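Local coordinates for hemolysin-related protein (PDB 6MLT) that is a secreted, calcium-binding protein of the biofilm matrix, thought to act in biofilm adhesion, probably through carbohydrate binding, at residues Q317-I329 against K382-S394. Sequence-based numbering, arbitrary orientation.
Sequences QLAIRSGAVVDAI and KVTVGSKDSAFTS
Val-385 packs against the hairpin 317-329 with both methyls: CG1 lies 3.9 Å from CG2 of Ile-320, the two side chains crossing at about a right angle, while CG2 stands 4.0 Å from CG2 of Val-326. Its first torsion places CG1 beside the backbone N, where it meets Ile-320, and leaves CG2 between Ile-320 and Val-326. Met-373 of strand 370-377 and Ser-345 of strand 343-348 also touch Val-385 on this tight side. The strand axes of 317-322 and 382-386 run 49° apart with a closest approach of 6.6 Å, and the strands belong to separate four-stranded antiparallel sheets; two faces of the beta-prism lectin fold therefore meet here, at the turn of the hairpin. Gly-386 comes closest in backbone, its CA 4.1 Å from CA of Val-325, and makes a CA-H...O contact with Gly-323 O. The looser, solvent side lies at Ser-322, Gly-323 and Gly-386, where one water accepts from Gly-386 N (2.9 Å), donates to Gly-323 O (2.8 Å) and bonds Ser-322 OG. Ser-390, by contrast, is a buried clasp: its CB is 3.8 Å from Val-325 CG1, and its OG donates to Ala-324 O at 2.6 Å, standing 46° out of the carbonyl plane with a C=O...OG angle of 115°.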
# COMPACT_ATOMS: atom_id res chain seq x y z
N GLN A 317 5.57 20.34 12.98
CA GLN A 317 5.33 21.77 13.06
C GLN A 317 4.58 22.08 14.35
O GLN A 317 3.71 21.31 14.78
CB GLN A 317 4.53 22.29 11.86
N LEU A 318 4.94 23.20 14.97
CA LEU A 318 4.18 23.78 16.07
C LEU A 318 3.71 25.17 15.66
O LEU A 318 4.39 25.88 14.91
CB LEU A 318 5.03 23.88 17.35
CG LEU A 318 5.32 22.58 18.10
CD1 LEU A 318 6.35 22.84 19.19
CD2 LEU A 318 4.06 21.99 18.69
N ALA A 319 2.53 25.54 16.14
CA ALA A 319 1.99 26.87 15.94
C ALA A 319 2.19 27.69 17.21
O ALA A 319 2.03 27.18 18.32
CB ALA A 319 0.50 26.80 15.60
N ILE A 320 2.54 28.96 17.04
CA ILE A 320 2.79 29.86 18.17
C ILE A 320 2.17 31.21 17.87
O ILE A 320 2.41 31.78 16.80
CB ILE A 320 4.30 30.03 18.44
CG1 ILE A 320 4.94 28.66 18.71
CG2 ILE A 320 4.52 30.99 19.61
CD1 ILE A 320 6.46 28.73 18.90
N ARG A 321 1.40 31.74 18.81
CA ARG A 321 0.94 33.11 18.74
C ARG A 321 1.72 33.93 19.75
O ARG A 321 1.86 33.54 20.92
CB ARG A 321 -0.57 33.23 18.98
CG ARG A 321 -1.40 33.15 17.69
CD ARG A 321 -2.87 33.55 17.89
NE ARG A 321 -3.68 32.47 18.45
CZ ARG A 321 -3.99 32.33 19.74
NH1 ARG A 321 -3.55 33.20 20.64
NH2 ARG A 321 -4.74 31.31 20.14
N SER A 322 2.26 35.06 19.30
CA SER A 322 3.12 35.86 20.15
C SER A 322 3.11 37.30 19.65
O SER A 322 2.90 37.56 18.47
CB SER A 322 4.55 35.31 20.14
OG SER A 322 5.13 35.42 18.85
N GLY A 323 3.32 38.21 20.59
CA GLY A 323 3.53 39.61 20.27
C GLY A 323 4.71 40.13 21.07
O GLY A 323 5.86 39.78 20.77
N ALA A 324 4.44 40.93 22.10
CA ALA A 324 5.49 41.29 23.04
C ALA A 324 5.98 40.07 23.82
O ALA A 324 7.15 40.01 24.21
CB ALA A 324 4.97 42.36 24.01
N VAL A 325 5.10 39.11 24.05
CA VAL A 325 5.41 37.91 24.83
C VAL A 325 4.84 36.70 24.09
O VAL A 325 4.24 36.83 23.02
CB VAL A 325 4.89 38.00 26.28
CG1 VAL A 325 5.53 39.19 26.99
CG2 VAL A 325 3.36 38.09 26.32
N VAL A 326 5.06 35.52 24.66
CA VAL A 326 4.58 34.28 24.06
C VAL A 326 3.18 34.01 24.61
O VAL A 326 3.01 33.75 25.81
CB VAL A 326 5.53 33.11 24.36
CG1 VAL A 326 4.99 31.82 23.77
CG2 VAL A 326 6.91 33.39 23.79
N ASP A 327 2.18 34.06 23.74
CA ASP A 327 0.79 34.05 24.16
C ASP A 327 0.14 32.68 24.12
O ASP A 327 -0.63 32.34 25.02
CB ASP A 327 -0.01 35.02 23.30
CG ASP A 327 0.48 36.44 23.46
OD1 ASP A 327 0.52 36.92 24.62
OD2 ASP A 327 0.87 37.05 22.45
N ALA A 328 0.44 31.87 23.10
CA ALA A 328 -0.19 30.56 23.01
C ALA A 328 0.64 29.65 22.13
O ALA A 328 1.35 30.10 21.23
CB ALA A 328 -1.62 30.66 22.46
N ILE A 329 0.55 28.35 22.40
CA ILE A 329 1.28 27.33 21.67
C ILE A 329 0.33 26.18 21.40
O ILE A 329 -0.43 25.77 22.28
CB ILE A 329 2.51 26.84 22.46
CG1 ILE A 329 3.48 27.99 22.71
CG2 ILE A 329 3.21 25.70 21.71
CD1 ILE A 329 4.59 27.64 23.70
N LYS A 382 17.93 31.68 13.18
CA LYS A 382 17.23 31.88 14.44
C LYS A 382 15.79 32.29 14.15
O LYS A 382 15.55 33.15 13.30
CB LYS A 382 17.93 32.94 15.29
N VAL A 383 14.86 31.65 14.84
CA VAL A 383 13.44 31.97 14.76
C VAL A 383 12.99 32.37 16.16
O VAL A 383 13.14 31.59 17.10
CB VAL A 383 12.60 30.79 14.24
CG1 VAL A 383 11.12 31.16 14.18
CG2 VAL A 383 13.11 30.34 12.88
N THR A 384 12.46 33.58 16.29
CA THR A 384 12.11 34.11 17.60
C THR A 384 10.62 34.39 17.70
O THR A 384 9.97 34.75 16.71
CB THR A 384 12.90 35.39 17.91
OG1 THR A 384 12.46 36.43 17.04
CG2 THR A 384 14.40 35.15 17.73
N VAL A 385 10.09 34.21 18.90
CA VAL A 385 8.72 34.58 19.24
C VAL A 385 8.76 35.31 20.57
O VAL A 385 9.50 34.91 21.48
CB VAL A 385 7.79 33.34 19.31
CG1 VAL A 385 7.61 32.73 17.92
CG2 VAL A 385 8.36 32.30 20.27
N GLY A 386 7.99 36.38 20.68
CA GLY A 386 8.07 37.25 21.83
C GLY A 386 9.28 38.15 21.74
O GLY A 386 9.93 38.29 20.69
N SER A 387 9.62 38.76 22.88
CA SER A 387 10.70 39.74 22.91
C SER A 387 11.31 39.82 24.29
O SER A 387 10.60 39.94 25.29
CB SER A 387 10.19 41.12 22.50
OG SER A 387 11.23 42.08 22.60
N LYS A 388 12.65 39.78 24.34
CA LYS A 388 13.37 40.01 25.58
C LYS A 388 13.13 41.41 26.12
O LYS A 388 13.27 41.64 27.33
CB LYS A 388 14.87 39.80 25.36
CG LYS A 388 15.30 38.35 25.28
CD LYS A 388 16.78 38.23 24.92
CE LYS A 388 17.52 37.24 25.82
NZ LYS A 388 18.00 37.86 27.08
N ASP A 389 12.82 42.36 25.24
CA ASP A 389 12.55 43.74 25.65
C ASP A 389 11.25 43.89 26.43
O ASP A 389 10.96 45.00 26.89
CB ASP A 389 12.52 44.66 24.43
CG ASP A 389 13.90 45.03 23.93
OD1 ASP A 389 14.87 44.95 24.72
OD2 ASP A 389 14.03 45.42 22.75
N SER A 390 10.47 42.83 26.58
CA SER A 390 9.26 42.88 27.40
C SER A 390 9.53 42.69 28.88
O SER A 390 8.59 42.71 29.68
CB SER A 390 8.27 41.81 26.92
OG SER A 390 7.94 42.05 25.57
N ALA A 391 10.78 42.50 29.27
CA ALA A 391 11.11 42.15 30.65
C ALA A 391 11.25 43.39 31.52
O ALA A 391 11.86 44.38 31.12
CB ALA A 391 12.41 41.34 30.69
N PHE A 392 10.68 43.31 32.72
CA PHE A 392 11.11 44.13 33.84
C PHE A 392 12.29 43.46 34.55
O PHE A 392 13.28 44.12 34.88
CB PHE A 392 9.94 44.38 34.80
CG PHE A 392 10.31 45.16 36.01
CD1 PHE A 392 10.42 46.53 35.96
CD2 PHE A 392 10.53 44.52 37.21
CE1 PHE A 392 10.76 47.26 37.08
CE2 PHE A 392 10.87 45.24 38.34
CZ PHE A 392 10.98 46.61 38.27
N THR A 393 12.17 42.16 34.80
CA THR A 393 13.29 41.29 35.15
C THR A 393 13.11 39.99 34.38
O THR A 393 11.99 39.57 34.12
CB THR A 393 13.36 40.98 36.65
OG1 THR A 393 12.16 40.29 37.04
CG2 THR A 393 13.48 42.25 37.48
N SER A 394 14.23 39.36 34.03
CA SER A 394 14.13 38.11 33.31
C SER A 394 15.35 37.24 33.56
O SER A 394 16.40 37.71 34.02
CB SER A 394 13.95 38.33 31.80
OG SER A 394 15.15 38.82 31.22
O HOH W 1 6.44 37.96 18.76